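Local coordinates for importin subunit beta-1 (PDB 5OWU), which functions in nuclear protein import by associating with importin alpha, which in turn recognises the classical nuclear localization signal of cargo proteins, at residues T292-E297 / A359-N364; E529-T534 / I584-S589; D756-I761 / F780-Q785; P790-Y793 / A797-R800; Q820-D825 / K856-L861. All blocks are in the same frame, centred on the assembly; numbering follows the deposited sequence.

Contact 1: residues T292-E297 / A359-N364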
# COMPACT_ATOMS: atom_id res chain seq x y z
N THR A 292 -13.94 3.99 -10.34
CA THR A 292 -13.11 5.19 -10.21
C THR A 292 -13.96 6.37 -9.76
O THR A 292 -13.58 7.11 -8.84
CB THR A 292 -12.42 5.50 -11.54
OG1 THR A 292 -11.58 4.40 -11.92
CG2 THR A 292 -11.56 6.74 -11.42
N ILE A 293 -15.12 6.56 -10.39
CA ILE A 293 -16.02 7.64 -9.95
C ILE A 293 -16.32 7.52 -8.46
O ILE A 293 -16.19 8.49 -7.70
CB ILE A 293 -17.32 7.62 -10.78
CG1 ILE A 293 -17.02 8.05 -12.21
CG2 ILE A 293 -18.36 8.55 -10.16
CD1 ILE A 293 -18.22 7.93 -13.15
N CYS A 294 -16.78 6.34 -8.02
CA CYS A 294 -17.13 6.18 -6.62
C CYS A 294 -15.94 6.49 -5.71
O CYS A 294 -16.08 7.18 -4.70
CB CYS A 294 -17.64 4.77 -6.35
SG CYS A 294 -19.29 4.46 -6.98
N GLU A 295 -14.75 5.98 -6.06
CA GLU A 295 -13.58 6.22 -5.23
C GLU A 295 -13.30 7.71 -5.08
O GLU A 295 -12.96 8.19 -3.99
CB GLU A 295 -12.36 5.52 -5.82
CG GLU A 295 -12.46 4.00 -5.82
CD GLU A 295 -11.39 3.35 -6.67
OE1 GLU A 295 -10.54 4.08 -7.21
OE2 GLU A 295 -11.40 2.10 -6.79
N GLU A 296 -13.45 8.46 -6.18
CA GLU A 296 -13.18 9.89 -6.12
C GLU A 296 -14.22 10.61 -5.27
O GLU A 296 -13.87 11.50 -4.48
CB GLU A 296 -13.13 10.49 -7.53
CG GLU A 296 -11.95 10.03 -8.39
CD GLU A 296 -10.59 10.19 -7.70
OE1 GLU A 296 -10.35 11.23 -7.05
OE2 GLU A 296 -9.76 9.26 -7.81
N GLU A 297 -15.49 10.21 -5.38
CA GLU A 297 -16.51 10.89 -4.60
C GLU A 297 -16.42 10.54 -3.11
O GLU A 297 -16.68 11.40 -2.25
CB GLU A 297 -17.89 10.58 -5.19
CG GLU A 297 -17.99 11.13 -6.62
CD GLU A 297 -19.33 10.93 -7.29
OE1 GLU A 297 -20.10 10.03 -6.90
OE2 GLU A 297 -19.61 11.68 -8.25
N ALA A 359 -22.37 1.35 -2.46
CA ALA A 359 -23.06 1.35 -1.17
C ALA A 359 -22.37 2.27 -0.17
O ALA A 359 -23.05 2.98 0.59
CB ALA A 359 -23.14 -0.07 -0.62
N GLN A 360 -21.04 2.26 -0.13
CA GLN A 360 -20.32 3.16 0.77
C GLN A 360 -20.54 4.62 0.39
O GLN A 360 -20.68 5.48 1.26
CB GLN A 360 -18.83 2.82 0.76
CG GLN A 360 -18.50 1.48 1.38
CD GLN A 360 -17.08 1.03 1.11
OE1 GLN A 360 -16.55 1.20 0.00
NE2 GLN A 360 -16.44 0.46 2.12
N ASN A 361 -20.58 4.90 -0.90
CA ASN A 361 -20.68 6.28 -1.37
C ASN A 361 -22.10 6.82 -1.26
O ASN A 361 -22.28 8.02 -1.02
CB ASN A 361 -20.21 6.34 -2.82
CG ASN A 361 -20.18 7.75 -3.38
OD1 ASN A 361 -20.14 8.73 -2.65
ND2 ASN A 361 -20.19 7.85 -4.71
N CYS A 362 -23.11 5.96 -1.38
CA CYS A 362 -24.48 6.39 -1.59
C CYS A 362 -25.46 5.90 -0.53
O CYS A 362 -26.64 6.26 -0.59
CB CYS A 362 -24.97 5.91 -2.97
SG CYS A 362 -23.93 6.49 -4.32
N GLY A 363 -25.02 5.09 0.42
CA GLY A 363 -25.86 4.76 1.56
C GLY A 363 -27.20 4.15 1.16
O GLY A 363 -27.28 3.27 0.29
N ASN A 364 -28.26 4.64 1.80
CA ASN A 364 -29.60 4.08 1.61
C ASN A 364 -30.05 4.06 0.15
O ASN A 364 -30.93 3.28 -0.21
CB ASN A 364 -30.62 4.86 2.44
CG ASN A 364 -30.43 4.68 3.94
OD1 ASN A 364 -29.69 3.80 4.38
ND2 ASN A 364 -31.11 5.51 4.72

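Contact 2: residues E529-T534 / I584-S589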
# COMPACT_ATOMS: atom_id res chain seq x y z
N GLU A 529 -7.41 -12.88 22.35
CA GLU A 529 -7.20 -11.47 22.65
C GLU A 529 -8.45 -10.83 23.23
O GLU A 529 -8.34 -9.89 24.03
CB GLU A 529 -6.72 -10.77 21.38
CG GLU A 529 -5.29 -11.22 21.01
CD GLU A 529 -4.79 -10.71 19.67
OE1 GLU A 529 -5.63 -10.45 18.78
OE2 GLU A 529 -3.55 -10.60 19.51
N TYR A 530 -9.63 -11.36 22.92
CA TYR A 530 -10.87 -10.84 23.48
C TYR A 530 -11.38 -11.64 24.67
O TYR A 530 -12.45 -11.32 25.20
CB TYR A 530 -11.95 -10.77 22.39
CG TYR A 530 -11.74 -9.63 21.43
CD1 TYR A 530 -10.94 -9.79 20.29
CD2 TYR A 530 -12.31 -8.39 21.66
CE1 TYR A 530 -10.74 -8.74 19.41
CE2 TYR A 530 -12.11 -7.33 20.79
CZ TYR A 530 -11.33 -7.51 19.67
OH TYR A 530 -11.15 -6.46 18.80
N ALA A 531 -10.66 -12.67 25.12
CA ALA A 531 -11.18 -13.51 26.19
C ALA A 531 -11.30 -12.70 27.48
O ALA A 531 -10.48 -11.83 27.77
CB ALA A 531 -10.28 -14.72 26.42
N THR A 532 -12.36 -12.98 28.24
CA THR A 532 -12.60 -12.37 29.54
C THR A 532 -12.44 -13.44 30.61
O THR A 532 -12.34 -14.64 30.33
CB THR A 532 -14.00 -11.77 29.61
OG1 THR A 532 -14.97 -12.81 29.42
CG2 THR A 532 -14.19 -10.71 28.53
N ASP A 533 -12.46 -12.99 31.87
CA ASP A 533 -12.31 -13.95 32.96
C ASP A 533 -13.44 -14.97 32.96
O ASP A 533 -13.23 -16.13 33.32
CB ASP A 533 -12.25 -13.21 34.30
CG ASP A 533 -10.94 -12.45 34.49
OD1 ASP A 533 -9.88 -12.94 34.02
OD2 ASP A 533 -10.96 -11.37 35.11
N THR A 534 -14.64 -14.56 32.51
CA THR A 534 -15.78 -15.47 32.50
C THR A 534 -15.55 -16.67 31.60
O THR A 534 -16.22 -17.69 31.77
CB THR A 534 -17.04 -14.72 32.05
OG1 THR A 534 -17.27 -13.60 32.92
CG2 THR A 534 -18.26 -15.63 32.10
N ILE A 584 0.71 -16.60 25.67
CA ILE A 584 1.69 -16.28 26.70
C ILE A 584 1.49 -14.84 27.18
O ILE A 584 1.48 -14.57 28.38
CB ILE A 584 3.11 -16.50 26.16
CG1 ILE A 584 3.37 -17.99 25.98
CG2 ILE A 584 4.16 -15.86 27.09
CD1 ILE A 584 4.57 -18.31 25.10
N ARG A 585 1.31 -13.91 26.24
CA ARG A 585 1.13 -12.52 26.63
C ARG A 585 -0.18 -12.30 27.38
O ARG A 585 -0.24 -11.48 28.30
CB ARG A 585 1.20 -11.61 25.41
CG ARG A 585 2.62 -11.38 24.93
CD ARG A 585 2.73 -10.07 24.17
NE ARG A 585 3.94 -10.05 23.35
CZ ARG A 585 5.10 -9.53 23.72
NH1 ARG A 585 5.24 -8.96 24.90
NH2 ARG A 585 6.13 -9.58 22.88
N LYS A 586 -1.24 -13.02 27.01
CA LYS A 586 -2.54 -12.72 27.58
C LYS A 586 -2.64 -13.14 29.05
O LYS A 586 -3.32 -12.48 29.83
CB LYS A 586 -3.66 -13.38 26.77
CG LYS A 586 -5.06 -12.94 27.16
CD LYS A 586 -5.31 -11.48 26.77
CE LYS A 586 -6.56 -10.93 27.42
NZ LYS A 586 -7.78 -11.65 26.99
N SER A 587 -1.99 -14.23 29.43
CA SER A 587 -2.10 -14.76 30.79
C SER A 587 -0.70 -15.05 31.30
O SER A 587 -0.26 -16.21 31.31
CB SER A 587 -2.98 -16.01 30.83
OG SER A 587 -3.18 -16.43 32.17
N PRO A 588 0.03 -14.03 31.75
CA PRO A 588 1.39 -14.27 32.25
C PRO A 588 1.42 -15.21 33.44
O PRO A 588 2.32 -16.06 33.53
CB PRO A 588 1.88 -12.86 32.63
CG PRO A 588 0.98 -11.91 31.89
CD PRO A 588 -0.34 -12.60 31.82
N SER A 589 0.46 -15.09 34.36
CA SER A 589 0.45 -15.91 35.56
C SER A 589 0.46 -17.40 35.22
O SER A 589 1.10 -18.20 35.91
CB SER A 589 -0.77 -15.57 36.42
OG SER A 589 -1.97 -15.77 35.70

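Contact 3: residues D756-I761 / F780-Q785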
# COMPACT_ATOMS: atom_id res chain seq x y z
N ASP A 756 8.69 7.74 19.10
CA ASP A 756 8.95 6.77 20.18
C ASP A 756 10.22 7.14 20.94
O ASP A 756 10.24 7.16 22.18
CB ASP A 756 9.09 5.35 19.61
CG ASP A 756 7.78 4.75 19.16
OD1 ASP A 756 6.71 5.22 19.59
OD2 ASP A 756 7.83 3.77 18.38
N ALA A 757 11.30 7.40 20.20
CA ALA A 757 12.58 7.70 20.83
C ALA A 757 12.46 8.89 21.77
O ALA A 757 12.91 8.83 22.93
CB ALA A 757 13.64 7.96 19.77
N TYR A 758 11.84 9.98 21.30
CA TYR A 758 11.75 11.18 22.12
C TYR A 758 10.86 10.97 23.33
O TYR A 758 11.13 11.51 24.41
CB TYR A 758 11.24 12.36 21.28
CG TYR A 758 12.21 12.90 20.24
CD1 TYR A 758 13.59 12.71 20.38
CD2 TYR A 758 11.76 13.60 19.13
CE1 TYR A 758 14.47 13.19 19.44
CE2 TYR A 758 12.64 14.09 18.19
CZ TYR A 758 13.99 13.88 18.34
OH TYR A 758 14.87 14.37 17.41
N VAL A 759 9.78 10.20 23.18
CA VAL A 759 8.92 9.92 24.32
C VAL A 759 9.71 9.18 25.40
O VAL A 759 9.69 9.54 26.58
CB VAL A 759 7.69 9.10 23.88
CG1 VAL A 759 6.93 8.52 25.08
CG2 VAL A 759 6.77 9.97 23.07
N GLY A 760 10.43 8.13 24.99
CA GLY A 760 11.20 7.37 25.95
C GLY A 760 12.30 8.19 26.61
O GLY A 760 12.56 8.06 27.80
N ILE A 761 12.94 9.07 25.83
CA ILE A 761 14.04 9.87 26.36
C ILE A 761 13.52 10.89 27.36
O ILE A 761 14.07 11.06 28.45
CB ILE A 761 14.80 10.55 25.20
CG1 ILE A 761 15.69 9.51 24.51
CG2 ILE A 761 15.64 11.72 25.69
CD1 ILE A 761 16.26 9.98 23.17
N PHE A 780 11.02 20.06 19.26
CA PHE A 780 9.90 20.87 18.80
C PHE A 780 9.83 20.93 17.28
O PHE A 780 8.74 20.96 16.71
CB PHE A 780 9.98 22.27 19.41
CG PHE A 780 9.12 22.43 20.62
CD1 PHE A 780 7.81 22.85 20.50
CD2 PHE A 780 9.62 22.14 21.88
CE1 PHE A 780 7.01 22.99 21.61
CE2 PHE A 780 8.83 22.28 23.00
CZ PHE A 780 7.52 22.70 22.86
N GLN A 781 10.99 20.92 16.60
CA GLN A 781 10.97 20.81 15.14
C GLN A 781 10.28 19.52 14.71
O GLN A 781 9.44 19.52 13.80
CB GLN A 781 12.40 20.86 14.59
CG GLN A 781 13.11 22.19 14.80
CD GLN A 781 14.59 22.11 14.44
OE1 GLN A 781 15.02 21.23 13.69
NE2 GLN A 781 15.38 23.04 14.98
N PHE A 782 10.63 18.40 15.36
CA PHE A 782 9.93 17.16 15.03
C PHE A 782 8.43 17.30 15.26
O PHE A 782 7.61 16.91 14.41
CB PHE A 782 10.47 16.00 15.86
CG PHE A 782 9.69 14.74 15.66
CD1 PHE A 782 9.89 13.95 14.54
CD2 PHE A 782 8.71 14.37 16.57
CE1 PHE A 782 9.16 12.80 14.34
CE2 PHE A 782 7.98 13.22 16.38
CZ PHE A 782 8.20 12.44 15.26
N ILE A 783 8.04 17.85 16.41
CA ILE A 783 6.62 17.97 16.73
C ILE A 783 5.91 18.79 15.66
O ILE A 783 4.80 18.46 15.23
CB ILE A 783 6.43 18.55 18.14
CG1 ILE A 783 7.05 17.61 19.18
CG2 ILE A 783 4.95 18.77 18.43
CD1 ILE A 783 6.95 18.08 20.63
N ALA A 784 6.55 19.86 15.19
CA ALA A 784 6.00 20.64 14.10
C ALA A 784 5.77 19.76 12.87
O ALA A 784 4.73 19.86 12.21
CB ALA A 784 6.92 21.82 13.76
N GLN A 785 6.73 18.88 12.57
CA GLN A 785 6.50 17.94 11.48
C GLN A 785 5.24 17.12 11.73
O GLN A 785 4.47 16.86 10.80
CB GLN A 785 7.70 17.01 11.30
CG GLN A 785 8.99 17.71 10.95
CD GLN A 785 10.07 16.74 10.57
OE1 GLN A 785 9.87 15.86 9.73
NE2 GLN A 785 11.23 16.88 11.19

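Contact 4: residues P790-Y793 / A797-R800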
# COMPACT_ATOMS: atom_id res chain seq x y z
N PRO A 790 -0.80 15.15 7.83
CA PRO A 790 -1.95 14.38 8.35
C PRO A 790 -1.65 12.91 8.60
O PRO A 790 -2.25 12.31 9.49
CB PRO A 790 -3.01 14.56 7.26
CG PRO A 790 -2.59 15.76 6.50
CD PRO A 790 -1.11 15.78 6.54
N GLN A 791 -0.75 12.31 7.82
CA GLN A 791 -0.40 10.92 8.07
C GLN A 791 0.13 10.73 9.48
O GLN A 791 0.11 9.60 10.00
CB GLN A 791 0.63 10.46 7.04
CG GLN A 791 0.15 10.57 5.60
CD GLN A 791 1.15 10.01 4.61
OE1 GLN A 791 0.97 8.92 4.08
NE2 GLN A 791 2.23 10.77 4.37
N LEU A 792 0.59 11.80 10.13
CA LEU A 792 1.01 11.77 11.52
C LEU A 792 -0.09 12.23 12.47
O LEU A 792 -0.55 11.46 13.32
CB LEU A 792 2.28 12.62 11.70
CG LEU A 792 3.55 12.04 11.08
CD1 LEU A 792 4.68 13.07 11.03
CD2 LEU A 792 4.00 10.80 11.84
N TYR A 793 -0.55 13.48 12.34
CA TYR A 793 -1.43 14.01 13.37
C TYR A 793 -2.81 13.38 13.34
O TYR A 793 -3.48 13.32 14.38
CB TYR A 793 -1.53 15.54 13.30
CG TYR A 793 -2.27 16.13 12.11
CD1 TYR A 793 -3.66 16.15 12.08
CD2 TYR A 793 -1.58 16.72 11.06
CE1 TYR A 793 -4.35 16.71 11.00
CE2 TYR A 793 -2.25 17.28 9.99
CZ TYR A 793 -3.63 17.27 9.96
OH TYR A 793 -4.30 17.83 8.90
N ALA A 797 -2.90 7.94 18.32
CA ALA A 797 -1.77 7.66 19.20
C ALA A 797 -0.60 8.60 18.93
O ALA A 797 0.09 9.03 19.87
CB ALA A 797 -1.31 6.20 19.04
N THR A 798 -0.35 8.92 17.66
CA THR A 798 0.72 9.85 17.31
C THR A 798 0.47 11.22 17.92
O THR A 798 1.35 11.81 18.55
CB THR A 798 0.86 9.94 15.79
OG1 THR A 798 1.11 8.64 15.25
CG2 THR A 798 1.99 10.90 15.40
N SER A 799 -0.75 11.75 17.75
CA SER A 799 -1.05 13.06 18.31
C SER A 799 -1.04 13.03 19.83
O SER A 799 -0.60 14.00 20.47
CB SER A 799 -2.41 13.56 17.79
OG SER A 799 -2.23 14.31 16.61
N ARG A 800 -1.51 11.94 20.43
CA ARG A 800 -1.46 11.84 21.89
C ARG A 800 -0.03 11.90 22.38
O ARG A 800 0.28 12.62 23.34
CB ARG A 800 -2.13 10.55 22.37
CG ARG A 800 -2.14 10.43 23.89
CD ARG A 800 -3.06 9.33 24.39
NE ARG A 800 -2.68 8.00 23.90
CZ ARG A 800 -3.39 7.24 23.07
NH1 ARG A 800 -4.57 7.65 22.61
NH2 ARG A 800 -2.93 6.05 22.71
O HOH W 1 1.55 8.43 12.30

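Contact 5: residues Q820-D825 / K856-L861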
# COMPACT_ATOMS: atom_id res chain seq x y z
N GLN A 820 10.14 30.36 25.05
CA GLN A 820 10.11 30.89 23.69
C GLN A 820 9.42 29.95 22.70
O GLN A 820 9.03 30.40 21.61
CB GLN A 820 11.53 31.18 23.20
CG GLN A 820 12.46 29.97 23.18
CD GLN A 820 13.20 29.75 24.49
OE1 GLN A 820 12.85 30.32 25.52
NE2 GLN A 820 14.23 28.91 24.45
N PHE A 821 9.31 28.66 23.01
CA PHE A 821 8.63 27.73 22.11
C PHE A 821 7.12 27.72 22.31
O PHE A 821 6.40 27.26 21.41
CB PHE A 821 9.15 26.31 22.32
CG PHE A 821 10.62 26.18 22.07
CD1 PHE A 821 11.12 26.11 20.78
CD2 PHE A 821 11.51 26.14 23.14
CE1 PHE A 821 12.49 26.00 20.56
CE2 PHE A 821 12.87 26.03 22.92
CZ PHE A 821 13.36 25.96 21.64
N TYR A 822 6.62 28.20 23.44
CA TYR A 822 5.22 28.01 23.81
C TYR A 822 4.32 29.18 23.43
O TYR A 822 3.14 29.18 23.81
CB TYR A 822 5.12 27.72 25.31
CG TYR A 822 5.66 26.34 25.63
CD1 TYR A 822 7.01 26.14 25.82
CD2 TYR A 822 4.81 25.24 25.68
CE1 TYR A 822 7.51 24.88 26.08
CE2 TYR A 822 5.30 23.98 25.94
CZ TYR A 822 6.65 23.80 26.14
OH TYR A 822 7.14 22.54 26.41
N GLY A 823 4.82 30.16 22.69
CA GLY A 823 4.01 31.22 22.14
C GLY A 823 3.74 31.09 20.66
O GLY A 823 3.19 32.03 20.06
N GLN A 824 4.09 29.97 20.04
CA GLN A 824 3.96 29.82 18.60
C GLN A 824 2.53 29.48 18.22
O GLN A 824 1.90 28.62 18.84
CB GLN A 824 4.91 28.74 18.10
CG GLN A 824 6.34 28.93 18.54
CD GLN A 824 7.27 27.93 17.90
OE1 GLN A 824 7.49 27.97 16.69
NE2 GLN A 824 7.80 27.02 18.70
N ASP A 825 2.02 30.16 17.19
CA ASP A 825 0.67 29.88 16.72
C ASP A 825 0.48 28.41 16.41
O ASP A 825 -0.57 27.83 16.71
CB ASP A 825 0.34 30.71 15.48
CG ASP A 825 -0.00 32.16 15.80
OD1 ASP A 825 -0.37 32.45 16.96
OD2 ASP A 825 0.08 33.00 14.89
N LYS A 856 0.12 27.37 28.60
CA LYS A 856 -0.30 28.65 29.15
C LYS A 856 0.58 29.06 30.32
O LYS A 856 0.96 30.24 30.45
CB LYS A 856 -1.77 28.59 29.58
CG LYS A 856 -2.74 28.48 28.43
CD LYS A 856 -4.17 28.39 28.93
CE LYS A 856 -5.13 29.12 28.00
NZ LYS A 856 -4.90 30.59 28.01
N ARG A 857 0.91 28.11 31.20
CA ARG A 857 1.83 28.43 32.29
C ARG A 857 3.18 28.88 31.75
O ARG A 857 3.81 29.78 32.33
CB ARG A 857 1.99 27.22 33.22
CG ARG A 857 3.11 27.40 34.23
CD ARG A 857 2.98 26.45 35.41
NE ARG A 857 2.22 27.04 36.51
CZ ARG A 857 2.67 28.02 37.29
NH1 ARG A 857 3.88 28.54 37.08
NH2 ARG A 857 1.91 28.49 38.27
N GLN A 858 3.63 28.29 30.65
CA GLN A 858 4.91 28.70 30.06
C GLN A 858 4.83 30.14 29.57
O GLN A 858 5.78 30.91 29.74
CB GLN A 858 5.30 27.76 28.92
CG GLN A 858 5.89 26.44 29.36
CD GLN A 858 7.26 26.59 29.99
OE1 GLN A 858 8.09 27.39 29.55
NE2 GLN A 858 7.51 25.81 31.04
N LEU A 859 3.71 30.52 28.95
CA LEU A 859 3.55 31.91 28.56
C LEU A 859 3.49 32.84 29.76
O LEU A 859 3.91 33.99 29.68
CB LEU A 859 2.28 32.08 27.71
CG LEU A 859 2.34 31.65 26.24
CD1 LEU A 859 1.19 32.31 25.48
CD2 LEU A 859 3.66 31.99 25.58
N SER A 860 2.98 32.35 30.90
CA SER A 860 2.96 33.18 32.10
C SER A 860 4.36 33.57 32.54
O SER A 860 4.57 34.68 33.04
CB SER A 860 2.23 32.45 33.23
OG SER A 860 2.55 33.04 34.48
N LEU A 861 5.34 32.68 32.36
CA LEU A 861 6.70 32.95 32.81
C LEU A 861 7.33 34.07 31.99
O LEU A 861 7.42 35.21 32.44
CB LEU A 861 7.56 31.68 32.71
CG LEU A 861 6.91 30.39 33.21
CD1 LEU A 861 7.93 29.26 33.25
CD2 LEU A 861 6.26 30.57 34.58

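Contact 1: residues T292-E297 / A359-N364
The amide of Asn361 lies against Glu297, with ND2 3.6 Å from Glu297 CB and the amide oxygen OD1 3.9 Å from the same carbon. The pair joins neighbouring HEAT repeats of the importin-beta alpha-solenoid: Glu297 sits on helix 280-306 of HEAT 7, Asn361 in the last turn of helix 347-362 of HEAT 8. The backbones come close here, with the CA atoms of Cys294 and Asn361 6.3 Å apart, so a short side chain is enough to span the gap. Asn361 does so with CG turned anti to its own backbone N (chi1 -176°). From there ND2 donates to Glu297 OE1 over 3.1 Å, with an N-H...O angle of 152°. The acceptor lies in the amide plane and offers the lone pair that faces away from OE2, while carboxylate and amide planes stand 63° apart. Glu297 reaches this place as an extended chain, and its other oxygen, OE2, is taken by Tyr256 OH and by the backbone N of Phe317, at the start of helix 317-332. With a weaker bond from Ala318 N to OE1, this buried carboxylate is held at a helix N-terminus, which would be expected to stabilise its negative charge. The same amide nitrogen also packs on Cys294: Asn361 ND2 is 4.0 Å from Cys294 CA and 4.2 Å from Cys294 SG.

Contact 2: residues E529-T534 / I584-S589
Lys586 NZ is gripped by carbonyl oxygens of one short piece of chain: it donates to Ala531 O at 2.8 Å, makes a weak, long bond to Glu529 O at 3.5 Å, and also binds Val528 O just upstream. The lysine belongs to helix 563-586 of HEAT 13 and the carbonyls to the C-terminal end of helix 516-530 of HEAT 12 and the loop that follows, so the contact ties together two successive repeats of the HEAT solenoid. The Lys586 ammonium stands where helix carbonyls point outward, and the positive charge would be expected to suit the partial negative charge of that end.

The bond to Ala531 is bent at the acceptor, with a C=O...N angle of 128°, and the nitrogen is tilted 21° from the carbonyl plane. The CA atoms of Glu529 and Lys586 are 6.9 Å apart, and the lysine chain crosses between the backbones in a bent form. CG leaves anti to the backbone N (chi1 -171°), then the chain bends at chi2 and again at chi4, which turns NZ in toward the carbonyls. Glu529 is met through its backbone oxygen, its CB being directed away from segment 584-589. Nearby, Tyr530 O is bound by Tyr493 OH, and Arg585 turns to another part of the solenoid in a salt bridge with Asp665. The methylene before the charge is close as well, Lys586 CE lying 4.0 Å from Ala531 O, and Ala531 CB approaches Lys586 NZ to 4.0 Å.

Contact 3: residues D756-I761 / F780-Q785
Segments 756-761 and 780-785 are helical and run in nearly opposite directions, and their nearest CA atoms, those of Tyr758 and Phe782, are 9.5 Å apart, so the gap is bridged by side chains. Two aromatic rings do this. Tyr758 presents an edge to the face of Phe782 in an offset edge-to-face (T-shaped) pair, with ring centroids 5.7 Å apart and planes at 82°. The offset shows in the individual atoms. Tyr758 CE2 makes its closest approach to Phe782 CB, at 3.7 Å, and lies 3.9 Å from Phe782 CG, while Tyr758 CD2 is 4.1 Å from Phe782 CD2. The tyrosine edge is therefore displaced toward the CB-CG end of the phenylalanine, and Phe782 CB lies in the plane of the Tyr758 ring.

The pair forms part of the buried interior between HEAT 17 and HEAT 18, where helix 741-764 packs against helix 776-788, the first helix of the next repeat. Phe782 has CG anti to its backbone N (chi1 174°), and its side chain also touches Leu751, Val754 and Leu755 on helix 741-764. Tyr758 touches Met725 and Cys728 of helix 718-732 and Leu805 of helix 796-812. Its hydroxyl is hydrogen-bonded to Gln732 OE1, which gives this buried polar atom a partner and would be expected to limit how the tyrosine ring can shift. The backbone oxygen of the same Gln732 receives the amide NE2 of Gln785, one turn beyond Phe782.

Contact 4: residues P790-Y793 / A797-R800
Tyr793, whose CB lies 3.6 Å from Ser799 OG, has Pro790 CA over one face of its ring, 3.3 Å above the plane and displaced toward the rim. The ring also makes a cation-pi interaction with Arg833, and the side chain touches Tyr830 on helix 825-836. Across the turn, the Arg800 guanidinium has Ala797 CA over one face, and its NH1 is engaged by Asp796 in a salt bridge and by Thr844 OG1.

Tyr793 CG occupies the crowded position between backbone N and carbonyl carbon (chi1 70°), which folds the ring back over Pro790. The carbonyl of Tyr793 meets Ser799, whose OG donates to Tyr793 O at 2.7 Å. The hydroxyl lies in the carbonyl plane on a lone pair, with a C=O...O angle of 115°. Ser799 OG is bound by Tyr830 OH as well, so this buried hydroxyl has two partners.

This is the turn inside HEAT 18, where the short helix 790-793 leads into helix 796-812, the second long helix of the repeat. The chain doubles back tightly, the CA atoms of Tyr793 and Ser799 being 5.0 Å apart. Leu792 O presses on Thr798, 3.2 Å from CB, and Leu792 CD2 meets the methyl CG2 of Thr798 at 4.1 Å. Because that methyl is anti to the backbone N, Thr798 OG1 is turned elsewhere, to a water that accepts from it at 3.0 Å. The same water donates to Gln791 O at 3.0 Å, bridging the two helices at a second place, away from the serine bond.

Contact 5: residues Q820-D825 / K856-L861
Gln858 starts its contact at CB, which lies 3.6 Å from Tyr822 CB and also 3.6 Å from Tyr822 CG, where the ring is attached. The next atom, CG, sits over the middle of the ring: it is 3.8 Å from the centroid and 13° off the ring normal, a CH-pi contact. At chi2 (-69°) the chain bends, and the amide comes to stand at 41° to the ring plane. Its oxygen OE1 passes 4.1 Å from Tyr822 CD1, while NE2 turns off to the backbone oxygen of Phe813.

Both segments belong to HEAT 19, the last repeat of the solenoid. Its closing helix 842-860 here packs on the loop that leads from helix 796-812 into helix 825-836. The far end of the Tyr822 ring is anchored as well, its hydroxyl bonding to Ile806 O on helix 796-812. Leu859 packs on the backbone of Tyr822 and Gly823: its CD2 is 3.4 Å from Tyr822 O and 3.5 Å from Gly823 CA, and the same carbonyl is bound by Gln855 NE2. Within the loop, Gln824 NE2 donates to Phe821 O at 3.1 Å, drawing together the residues on either side of Tyr822 and Gly823.

The five contacts follow one another along the chain without interleaving. Contacts 3, 4 and 5 form a connected group in the last three HEAT repeats. Contacts 3 and 4 have centres 12 Å apart and meet where Gln785 O lies 3.8 Å from Leu792 CD1, helix 776-788 being followed directly by helix 790-793. Contacts 3 and 5, with centres 18 Å apart, join through Phe780, whose CZ is 3.6 Å from Tyr822 CZ in an edge-to-face ring pair and which also meets the Phe821 ring. Contacts 1 and 2 stand apart: their centres are 40 Å from each other, and contact 1 lies 27 Å from contact 4, centre to centre.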